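Local structure of PHOX (Pseudomonas fluorescens, 4ALF) at residues A[12-17]-A[26-31]; A[340-345]-A[441-446]; A[347-352]-A[362-367]; A[490-495]-A[531-536]. The protein catalyses the hydrolysis of phosphate monoesters as an alkaline phosphatase, probably at a calcium-containing metal site, in a protein of the beta-propeller clan. All coordinates share one frame; numbering follows the deposited sequence.

Contact 1 (A[12-17]-A[26-31])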
# COMPACT_ATOMS: atom_id res chain seq x y z
N GLY A 12 -16.89 17.80 9.68
CA GLY A 12 -16.94 19.16 10.21
C GLY A 12 -16.51 20.25 9.26
O GLY A 12 -16.48 21.42 9.64
N PHE A 13 -16.20 19.89 8.02
CA PHE A 13 -15.74 20.85 7.00
C PHE A 13 -16.65 20.76 5.77
O PHE A 13 -17.30 19.72 5.54
CB PHE A 13 -14.30 20.56 6.59
CG PHE A 13 -14.14 19.23 5.93
CD1 PHE A 13 -13.99 18.06 6.68
CD2 PHE A 13 -14.27 19.13 4.55
CE1 PHE A 13 -13.92 16.84 6.06
CE2 PHE A 13 -14.20 17.90 3.93
CZ PHE A 13 -14.04 16.76 4.69
N ASP A 14 -16.69 21.81 4.97
CA ASP A 14 -17.48 21.83 3.74
C ASP A 14 -16.65 21.26 2.60
O ASP A 14 -15.47 21.60 2.46
CB ASP A 14 -17.89 23.26 3.38
CG ASP A 14 -18.90 23.86 4.37
OD1 ASP A 14 -19.60 23.12 5.10
OD2 ASP A 14 -18.98 25.10 4.41
N SER A 15 -17.25 20.38 1.80
CA SER A 15 -16.59 19.79 0.64
C SER A 15 -15.95 20.86 -0.27
O SER A 15 -16.60 21.86 -0.65
CB SER A 15 -17.61 18.96 -0.15
OG SER A 15 -16.97 18.13 -1.10
N ILE A 16 -14.68 20.67 -0.59
CA ILE A 16 -13.95 21.64 -1.42
C ILE A 16 -14.08 21.34 -2.91
O ILE A 16 -14.29 20.19 -3.29
CB ILE A 16 -12.46 21.75 -1.02
CG1 ILE A 16 -11.65 20.51 -1.43
CG2 ILE A 16 -12.32 22.00 0.47
CD1 ILE A 16 -10.16 20.71 -1.20
N PRO A 17 -13.99 22.37 -3.77
CA PRO A 17 -14.00 22.10 -5.21
C PRO A 17 -12.82 21.27 -5.68
O PRO A 17 -11.75 21.30 -5.07
CB PRO A 17 -13.97 23.50 -5.86
CG PRO A 17 -14.18 24.48 -4.75
CD PRO A 17 -13.84 23.81 -3.46
N LEU A 26 -7.08 22.85 0.43
CA LEU A 26 -7.68 22.37 1.68
C LEU A 26 -8.93 23.22 1.98
O LEU A 26 -9.18 24.22 1.29
CB LEU A 26 -6.68 22.52 2.82
CG LEU A 26 -5.54 21.51 2.84
CD1 LEU A 26 -4.39 21.99 3.71
CD2 LEU A 26 -6.04 20.15 3.30
N PRO A 27 -9.74 22.82 2.97
CA PRO A 27 -10.89 23.67 3.33
C PRO A 27 -10.47 24.90 4.13
O PRO A 27 -9.31 24.98 4.58
CB PRO A 27 -11.77 22.74 4.21
CG PRO A 27 -11.21 21.36 4.06
CD PRO A 27 -9.73 21.57 3.75
N LYS A 28 -11.39 25.83 4.35
CA LYS A 28 -11.14 27.02 5.18
C LYS A 28 -10.58 26.63 6.52
O LYS A 28 -11.10 25.72 7.17
CB LYS A 28 -12.44 27.81 5.44
CG LYS A 28 -13.19 28.28 4.21
CD LYS A 28 -14.30 27.32 3.88
CE LYS A 28 -15.69 27.89 4.01
NZ LYS A 28 -16.22 28.21 2.66
N GLY A 29 -9.55 27.34 6.97
CA GLY A 29 -9.02 27.13 8.31
C GLY A 29 -8.01 26.01 8.46
O GLY A 29 -7.60 25.70 9.59
N TYR A 30 -7.63 25.39 7.34
CA TYR A 30 -6.62 24.33 7.30
C TYR A 30 -5.35 24.81 6.62
O TYR A 30 -5.39 25.62 5.69
CB TYR A 30 -7.15 23.10 6.56
CG TYR A 30 -8.10 22.27 7.36
CD1 TYR A 30 -9.46 22.60 7.45
CD2 TYR A 30 -7.63 21.19 8.09
CE1 TYR A 30 -10.33 21.82 8.22
CE2 TYR A 30 -8.49 20.41 8.84
CZ TYR A 30 -9.83 20.74 8.92
OH TYR A 30 -10.63 19.95 9.69
N LYS A 31 -4.22 24.28 7.06
CA LYS A 31 -2.93 24.58 6.46
C LYS A 31 -2.12 23.31 6.31
O LYS A 31 -2.40 22.29 6.95
CB LYS A 31 -2.16 25.62 7.28
CG LYS A 31 -1.90 25.24 8.71
CD LYS A 31 -1.18 26.36 9.48
CE LYS A 31 -1.40 26.25 10.97
NZ LYS A 31 -0.78 25.05 11.60
O HOH W 1 -18.19 26.76 2.31
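With CG held between its backbone N and carbonyl carbon (chi1 64°), Phe13 brings its ring obliquely against Pro27. Ile16 places CG1 in the same crowded position (chi1 72°), which swings CG2 to the side of its own N and onto the same proline. Pro27 is therefore the piece both side chains share: its CG lies 3.8 Å from Phe13 CD2 and equally far from Ile16 CG2. The isoleucine methyl CG2 also rests on Pro27 CA at 3.6 Å, while its other branch reaches the backbone of Leu26 through CD1. Replacing Ile16 by an alanine would probably open a gap over Pro27 CA and CG and deprive the Leu26 backbone of its covering methyl.

Segment 26-31 presents the proline from a type II turn, Pro27 to Tyr30, closed by Tyr30 N on Pro27 O at 3.3 Å. Gly29 takes the positive phi (84°) that this turn requires, a worked case of backbone shape dictating residue choice. On the solvent side Asp14 OD2 and Lys28 NZ stand 4.5 Å apart, too far for a salt bridge; a water lies between them, but Lys28 has two conformers and the bridge is doubtful.

Around these side chains, Phe524 of strand 521-526 meets the rings of Phe13 and Tyr30 edge-to-face, and Tyr30 OH bonds to Gly585 N. Strand 30-37, which begins at Tyr30, then pairs with strand 572-578, so an N-terminal strand completes a sheet of C-terminal ones, consistent with the "velcro" closure of beta-propellers.

Contact 2 (A[340-345]-A[441-446]). With EDO (1,2-ethanediol), chain P.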
# COMPACT_ATOMS: atom_id res chain seq x y z
N LYS A 340 -25.54 -5.87 -2.31
CA LYS A 340 -25.20 -6.53 -1.05
C LYS A 340 -25.22 -8.05 -1.24
O LYS A 340 -25.94 -8.56 -2.11
CB LYS A 340 -26.21 -6.19 0.06
CG LYS A 340 -26.43 -4.72 0.41
CD LYS A 340 -27.58 -4.60 1.40
CE LYS A 340 -28.02 -3.17 1.66
NZ LYS A 340 -28.81 -2.60 0.53
N GLY A 341 -24.45 -8.78 -0.42
CA GLY A 341 -24.54 -10.23 -0.35
C GLY A 341 -23.76 -10.81 0.81
O GLY A 341 -23.55 -10.14 1.82
N GLN A 342 -23.37 -12.07 0.64
CA GLN A 342 -22.57 -12.80 1.60
C GLN A 342 -21.30 -13.26 0.91
O GLN A 342 -21.24 -13.35 -0.34
CB GLN A 342 -23.34 -14.03 2.07
CG GLN A 342 -24.53 -13.68 2.95
CD GLN A 342 -24.17 -13.44 4.39
OE1 GLN A 342 -24.59 -12.44 4.98
NE2 GLN A 342 -23.40 -14.33 4.98
N GLY A 343 -20.30 -13.54 1.73
CA GLY A 343 -19.08 -14.15 1.26
C GLY A 343 -18.49 -15.03 2.33
O GLY A 343 -19.04 -15.18 3.41
N GLN A 344 -17.34 -15.62 2.00
CA GLN A 344 -16.71 -16.60 2.86
C GLN A 344 -15.19 -16.59 2.66
O GLN A 344 -14.70 -16.17 1.63
CB GLN A 344 -17.29 -17.99 2.55
CG GLN A 344 -16.84 -18.51 1.20
CD GLN A 344 -17.47 -19.85 0.87
OE1 GLN A 344 -17.09 -20.88 1.47
NE2 GLN A 344 -18.43 -19.84 -0.07
N TRP A 345 -14.51 -17.06 3.70
CA TRP A 345 -13.07 -17.30 3.72
C TRP A 345 -12.83 -18.77 3.51
O TRP A 345 -13.42 -19.59 4.22
CB TRP A 345 -12.47 -16.84 5.07
CG TRP A 345 -12.63 -15.36 5.28
CD1 TRP A 345 -13.48 -14.70 6.17
CD2 TRP A 345 -11.97 -14.31 4.53
NE1 TRP A 345 -13.35 -13.34 6.03
CE2 TRP A 345 -12.48 -13.05 5.04
CE3 TRP A 345 -11.03 -14.29 3.50
CZ2 TRP A 345 -12.05 -11.83 4.53
CZ3 TRP A 345 -10.59 -13.05 3.01
CH2 TRP A 345 -11.10 -11.86 3.51
N SER A 441 -14.74 -15.43 12.33
CA SER A 441 -15.79 -16.02 11.50
C SER A 441 -15.31 -16.26 10.09
O SER A 441 -14.53 -15.48 9.55
CB SER A 441 -17.02 -15.13 11.49
OG SER A 441 -17.58 -15.07 12.77
N LYS A 442 -15.78 -17.36 9.48
CA LYS A 442 -15.44 -17.71 8.11
C LYS A 442 -16.47 -17.18 7.09
O LYS A 442 -16.28 -17.37 5.88
CB LYS A 442 -15.25 -19.22 7.96
CG LYS A 442 -14.06 -19.72 8.77
CD LYS A 442 -13.84 -21.22 8.60
CE LYS A 442 -12.62 -21.65 9.40
NZ LYS A 442 -12.15 -23.02 9.06
N THR A 443 -17.50 -16.48 7.56
CA THR A 443 -18.47 -15.85 6.67
C THR A 443 -18.69 -14.40 7.06
O THR A 443 -18.44 -13.96 8.20
CB THR A 443 -19.84 -16.57 6.59
OG1 THR A 443 -20.55 -16.35 7.81
CG2 THR A 443 -19.67 -18.05 6.31
N PHE A 444 -19.18 -13.65 6.09
CA PHE A 444 -19.44 -12.23 6.27
C PHE A 444 -20.54 -11.74 5.35
O PHE A 444 -20.84 -12.37 4.34
CB PHE A 444 -18.14 -11.40 6.04
CG PHE A 444 -17.48 -11.66 4.72
CD1 PHE A 444 -17.92 -11.04 3.57
CD2 PHE A 444 -16.41 -12.55 4.61
CE1 PHE A 444 -17.32 -11.30 2.36
CE2 PHE A 444 -15.78 -12.80 3.41
CZ PHE A 444 -16.23 -12.17 2.29
N ALA A 445 -21.14 -10.61 5.71
CA ALA A 445 -22.03 -9.85 4.83
C ALA A 445 -21.23 -8.74 4.16
O ALA A 445 -20.44 -8.08 4.84
CB ALA A 445 -23.15 -9.22 5.62
N TRP A 446 -21.37 -8.54 2.85
CA TRP A 446 -20.70 -7.48 2.13
C TRP A 446 -21.67 -6.53 1.48
O TRP A 446 -22.82 -6.88 1.19
CB TRP A 446 -19.70 -8.05 1.11
CG TRP A 446 -20.32 -8.80 -0.03
CD1 TRP A 446 -20.56 -10.16 -0.12
CD2 TRP A 446 -20.87 -8.23 -1.27
NE1 TRP A 446 -21.15 -10.47 -1.31
CE2 TRP A 446 -21.38 -9.36 -2.05
CE3 TRP A 446 -20.96 -6.95 -1.81
CZ2 TRP A 446 -21.98 -9.20 -3.29
CZ3 TRP A 446 -21.56 -6.80 -3.06
CH2 TRP A 446 -22.06 -7.90 -3.79
C1 EDO P . -8.67 -24.56 10.24
O1 EDO P . -9.33 -23.38 9.77
C2 EDO P . -7.15 -24.35 10.19
O2 EDO P . -6.52 -24.51 11.45
O HOH W 2 -22.06 -14.14 7.41
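Lys442 O is gripped twice from the opposing strand: Trp345 N donates to it at 2.8 Å and 166°, and Gln344 CA approaches at 3.1 Å in a CA-H...O contact. This is one end of an antiparallel beta ladder, in which strands 340-347 and 443-451 are neighbours in the middle of a large antiparallel sheet, in a family assigned to the beta-propeller clan. Gly341 with Trp446 and Gly343 with Phe444 form its hydrogen-bonded pairs, each closed by two backbone bonds.

Both glycines sit opposite aromatic rings, a clear example of small residues making way for large ones. Gly343 CA lies over the Phe444 face, 3.9 Å from the centroid, and Gly341 CA covers the five-membered ring of Trp446. With no CB on either glycine, the rings can lie directly on the backbone. The Phe444 ring is shared further: Trp345 meets it obliquely, planes 54° apart, with Phe444 CE2 over the indole face.

Trp446 CG lies between its backbone N and carbonyl carbon (chi1 67°), folding the indole back across the partner strand. Its NE1 makes a weak bond to Gln342 O at 3.0 Å, which lies at the ring edge, and also donates to Asp330. A leucine in place of Trp446 would probably bare the backbone of Gly341 and leave Asp330 without its indole donor.

Across the other face, Gln342 and Thr443 are joined through solvent. The glutamine bends at chi2, and one water lies 2.8 Å from Gln342 NE2 and 2.7 Å from Thr443 OG1.

Contact 3 (A[347-352]-A[362-367]). With EDO (1,2-ethanediol), chain P.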
# COMPACT_ATOMS: atom_id res chain seq x y z
N GLU A 347 -9.82 -21.77 3.26
CA GLU A 347 -8.48 -22.04 3.74
C GLU A 347 -7.50 -22.51 2.67
O GLU A 347 -7.77 -23.45 1.92
CB GLU A 347 -8.58 -23.06 4.87
CG GLU A 347 -7.26 -23.33 5.55
CD GLU A 347 -7.40 -24.22 6.76
OE1 GLU A 347 -8.51 -24.33 7.33
OE2 GLU A 347 -6.39 -24.83 7.15
N LEU A 348 -6.34 -21.88 2.65
CA LEU A 348 -5.24 -22.27 1.77
C LEU A 348 -4.22 -23.10 2.54
O LEU A 348 -3.17 -22.61 2.99
CB LEU A 348 -4.56 -21.02 1.19
CG LEU A 348 -5.48 -20.09 0.38
CD1 LEU A 348 -4.69 -18.91 -0.19
CD2 LEU A 348 -6.16 -20.83 -0.77
N THR A 349 -4.57 -24.37 2.72
CA THR A 349 -3.71 -25.33 3.41
C THR A 349 -3.59 -26.60 2.56
O THR A 349 -4.60 -27.13 2.09
CB THR A 349 -4.30 -25.68 4.78
OG1 THR A 349 -4.21 -24.54 5.63
CG2 THR A 349 -3.54 -26.86 5.43
N HIS A 350 -2.36 -27.07 2.39
CA HIS A 350 -2.09 -28.33 1.73
C HIS A 350 -2.87 -29.45 2.39
O HIS A 350 -2.83 -29.64 3.60
CB HIS A 350 -0.60 -28.62 1.79
CG HIS A 350 -0.20 -29.82 0.99
ND1 HIS A 350 -0.24 -31.07 1.49
CD2 HIS A 350 0.16 -29.93 -0.34
CE1 HIS A 350 0.12 -31.94 0.52
NE2 HIS A 350 0.37 -31.24 -0.59
N GLY A 351 -3.63 -30.17 1.57
CA GLY A 351 -4.46 -31.28 2.03
C GLY A 351 -5.91 -30.90 2.30
O GLY A 351 -6.70 -31.73 2.78
N LYS A 352 -6.28 -29.66 1.99
CA LYS A 352 -7.65 -29.16 2.13
C LYS A 352 -8.09 -28.48 0.84
O LYS A 352 -7.26 -27.96 0.09
CB LYS A 352 -7.77 -28.14 3.27
CG LYS A 352 -7.38 -28.64 4.64
CD LYS A 352 -7.74 -27.65 5.76
CE LYS A 352 -7.12 -28.09 7.09
NZ LYS A 352 -7.46 -27.23 8.25
N ALA A 362 3.17 -29.76 -3.46
CA ALA A 362 3.88 -30.83 -2.73
C ALA A 362 3.82 -30.64 -1.22
O ALA A 362 3.84 -31.61 -0.46
CB ALA A 362 5.33 -30.89 -3.18
N ASP A 363 3.78 -29.39 -0.79
CA ASP A 363 3.85 -29.06 0.62
C ASP A 363 3.30 -27.66 0.86
O ASP A 363 2.93 -26.97 -0.10
CB ASP A 363 5.30 -29.19 1.12
CG ASP A 363 6.28 -28.30 0.36
OD1 ASP A 363 5.91 -27.18 -0.03
OD2 ASP A 363 7.44 -28.70 0.12
N GLN A 364 3.20 -27.26 2.12
CA GLN A 364 2.62 -25.96 2.47
C GLN A 364 3.49 -24.78 2.04
O GLN A 364 2.97 -23.72 1.73
CB GLN A 364 2.33 -25.85 3.97
CG GLN A 364 1.57 -24.61 4.42
CD GLN A 364 0.23 -24.44 3.70
OE1 GLN A 364 -0.30 -25.38 3.08
NE2 GLN A 364 -0.32 -23.25 3.75
N ALA A 365 4.80 -24.96 2.02
CA ALA A 365 5.67 -23.88 1.55
C ALA A 365 5.30 -23.48 0.14
O ALA A 365 5.27 -22.29 -0.19
CB ALA A 365 7.13 -24.29 1.60
N GLU A 366 5.05 -24.46 -0.73
CA GLU A 366 4.70 -24.17 -2.11
C GLU A 366 3.35 -23.46 -2.18
O GLU A 366 3.14 -22.60 -3.04
CB GLU A 366 4.66 -25.46 -2.91
CG GLU A 366 6.03 -26.08 -3.15
CD GLU A 366 5.97 -27.32 -4.03
OE1 GLU A 366 4.86 -27.71 -4.46
OE2 GLU A 366 7.05 -27.90 -4.31
N VAL A 367 2.44 -23.83 -1.29
CA VAL A 367 1.14 -23.17 -1.24
C VAL A 367 1.32 -21.68 -0.95
O VAL A 367 0.70 -20.85 -1.60
CB VAL A 367 0.21 -23.82 -0.20
CG1 VAL A 367 -1.08 -23.03 -0.04
CG2 VAL A 367 -0.09 -25.26 -0.57
C1 EDO P . -8.67 -24.56 10.24
O1 EDO P . -9.33 -23.38 9.77
C2 EDO P . -7.15 -24.35 10.19
O2 EDO P . -6.52 -24.51 11.45
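Gln364 meets the opposite backbone with both halves of its amide: NE2 donates to Leu348 O at 3.0 Å, and OE1 accepts from His350 N at 2.8 Å and 169°. Leu348 O lies close to the amide plane, and the two bonds together fix the flip of the group. A bend at chi2 (56°) turns the amide toward the loop, where OE1 also touches Thr349 CA. Beside it Val367 fills the tight part, CG1 packing on Leu348 O at 3.7 Å and CG2 approaching His350 CB.

The outer side is looser. The His350 imidazole lies over Asp363 CA, which is offset toward the ring's rim, and NE2 makes a weak bond to Phe361 O. Away from the helix, Glu347 OE2 holds its own loop, accepting from Thr349 OG1 at 2.7 Å and pairing with Lys352 NZ in a salt bridge of 2.8 Å.

Asp363 is the N-cap of helix 364-369, its OD1 taking Glu366 N at 2.9 Å. The case illustrates how one amide can serve as a backbone surrogate: the first turn of the helix joins an irregular loop after strand 340-347 by satisfying a peptide C=O and a peptide N-H at once.

Contact 4 (A[490-495]-A[531-536]). With CA (calcium ion), chain F; CA (calcium ion), chain E.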
# COMPACT_ATOMS: atom_id res chain seq x y z
N TRP A 490 -11.15 8.14 5.73
CA TRP A 490 -10.42 8.98 4.80
C TRP A 490 -10.09 8.15 3.59
O TRP A 490 -9.58 7.03 3.70
CB TRP A 490 -9.13 9.51 5.50
CG TRP A 490 -9.45 10.37 6.70
CD1 TRP A 490 -9.65 9.97 8.02
CD2 TRP A 490 -9.67 11.80 6.70
NE1 TRP A 490 -9.94 11.03 8.81
CE2 TRP A 490 -9.97 12.17 8.07
CE3 TRP A 490 -9.62 12.78 5.73
CZ2 TRP A 490 -10.20 13.49 8.44
CZ3 TRP A 490 -9.87 14.09 6.11
CH2 TRP A 490 -10.15 14.44 7.42
N ILE A 491 -10.36 8.70 2.42
CA ILE A 491 -10.25 8.01 1.14
C ILE A 491 -9.23 8.79 0.30
O ILE A 491 -9.40 10.01 0.06
CB ILE A 491 -11.62 8.01 0.43
CG1 ILE A 491 -12.71 7.28 1.24
CG2 ILE A 491 -11.49 7.39 -0.95
CD1 ILE A 491 -14.13 7.61 0.80
N LEU A 492 -8.21 8.12 -0.19
CA LEU A 492 -7.13 8.75 -0.94
C LEU A 492 -7.15 8.22 -2.36
O LEU A 492 -7.41 7.03 -2.57
CB LEU A 492 -5.80 8.39 -0.29
CG LEU A 492 -5.51 9.02 1.08
CD1 LEU A 492 -6.38 8.49 2.20
CD2 LEU A 492 -4.05 8.76 1.46
N THR A 493 -6.91 9.08 -3.36
CA THR A 493 -7.07 8.62 -4.73
C THR A 493 -5.77 8.52 -5.52
O THR A 493 -4.83 9.32 -5.38
CB THR A 493 -8.13 9.43 -5.54
OG1 THR A 493 -7.61 10.70 -5.99
CG2 THR A 493 -9.36 9.67 -4.69
N ASP A 494 -5.75 7.58 -6.45
CA ASP A 494 -4.66 7.33 -7.38
C ASP A 494 -5.27 7.03 -8.74
O ASP A 494 -5.22 5.91 -9.23
CB ASP A 494 -3.81 6.15 -6.93
CG ASP A 494 -2.76 5.77 -7.94
OD1 ASP A 494 -2.35 6.63 -8.74
OD2 ASP A 494 -2.31 4.60 -7.98
N GLY A 495 -5.85 8.04 -9.35
CA GLY A 495 -6.59 7.86 -10.58
C GLY A 495 -6.09 8.75 -11.67
O GLY A 495 -5.05 9.39 -11.60
N CYS A 531 0.77 13.98 -9.29
CA CYS A 531 0.93 13.14 -8.10
C CYS A 531 -0.20 12.14 -7.93
O CYS A 531 -1.25 12.23 -8.59
CB CYS A 531 0.98 13.98 -6.81
SG CYS A 531 -0.63 14.49 -6.11
N GLU A 532 -0.02 11.19 -7.01
CA GLU A 532 -1.13 10.53 -6.35
C GLU A 532 -1.03 10.87 -4.88
O GLU A 532 0.04 11.23 -4.38
CB GLU A 532 -1.17 9.01 -6.60
CG GLU A 532 -0.01 8.23 -6.03
CD GLU A 532 0.02 6.81 -6.57
OE1 GLU A 532 0.50 6.64 -7.69
OE2 GLU A 532 -0.50 5.91 -5.88
N VAL A 533 -2.16 10.75 -4.19
CA VAL A 533 -2.25 11.02 -2.78
C VAL A 533 -2.23 9.65 -2.10
O VAL A 533 -3.07 8.80 -2.41
CB VAL A 533 -3.53 11.83 -2.46
CG1 VAL A 533 -3.66 11.99 -0.98
CG2 VAL A 533 -3.46 13.18 -3.18
N THR A 534 -1.27 9.40 -1.20
CA THR A 534 -1.09 8.05 -0.65
C THR A 534 -0.33 8.15 0.65
O THR A 534 0.52 9.01 0.80
CB THR A 534 -0.41 7.16 -1.70
OG1 THR A 534 -0.44 5.80 -1.25
CG2 THR A 534 1.00 7.63 -2.05
N GLY A 535 -0.64 7.26 1.58
CA GLY A 535 -0.05 7.29 2.90
C GLY A 535 -0.86 8.18 3.81
O GLY A 535 -1.12 9.35 3.48
N ILE A 536 -1.24 7.65 4.96
CA ILE A 536 -1.94 8.43 5.94
C ILE A 536 -1.61 7.97 7.36
O ILE A 536 -1.55 6.77 7.63
CB ILE A 536 -3.48 8.44 5.68
CG1 ILE A 536 -4.20 9.37 6.67
CG2 ILE A 536 -4.08 7.03 5.69
CD1 ILE A 536 -5.66 9.64 6.39
CA CA F . 0.08 4.32 -8.03
CA CA E . -3.28 2.48 -7.21
O HOH W 3 -5.23 3.27 -8.22
O HOH W 4 -0.60 5.06 -10.33
O HOH W 5 -2.55 2.08 -9.59
O HOH W 6 2.13 4.42 -9.48
O HOH W 7 1.88 4.18 -6.49
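Asp494 and Glu532 meet around calcium, and the aspartate can be followed outward atom by atom. Its CB lies 3.5 Å from Glu532 OE2. CG, anti to the backbone N (chi1 174°), then carries the carboxylate over that of Glu532, the two planes stacked 29° apart. OD1 comes within 3.0 Å of Glu532 OE1, two acceptors with no hydrogen bond between them, and accepts from a water that is itself a calcium ligand. OD2, the other branch, bridges two calcium ions at 2.4 and 2.5 Å.

Glu532 grips the nearer of these ions with both oxygens, OE1 at 2.4 Å and OE2 at the longer 2.7 Å, while His551 donates to OE1 from the second shell. Asp479 and Glu387 share the other ion with Asp494.

Behind the metals the strands diverge. Val533 N to Thr493 O, at 3.3 Å, is the one hydrogen bond across the two segments; beyond it Leu492 wedges CD2 against Thr534 CA and Gly535 O, and Ile536 CD1 packs on Trp490 CB.

The principle is that cations allow acidic side chains to crowd: the calcium ions would be expected to offset repulsion between the stacked carboxylates. With a phosphate ion also about 3 Å from the Asp494 side chain, these two residues help build a metal centre consistent with the phosphatase active site.

Overall arrangement
Contact 4 is the innermost of the four, its centre about 10 Å from that of the chain, where the calcium ions sit; the others lie about 24 to 26 Å out. Contact 1 is its closest companion, with centres about 17 Å apart and nearest atoms about 5 Å apart, and both reach the sheet that runs from strand 30-37 to strand 532-538. Contacts 2 and 3 touch: strand 340-347 leads from one into the other, and Lys442 NZ lies 4.2 Å from Glu347 OE1, with one ethanediol hydrogen-bonded to both residues. Contacts 1 and 3, centres about 50 Å apart, lie on opposite sides of the chain's centre.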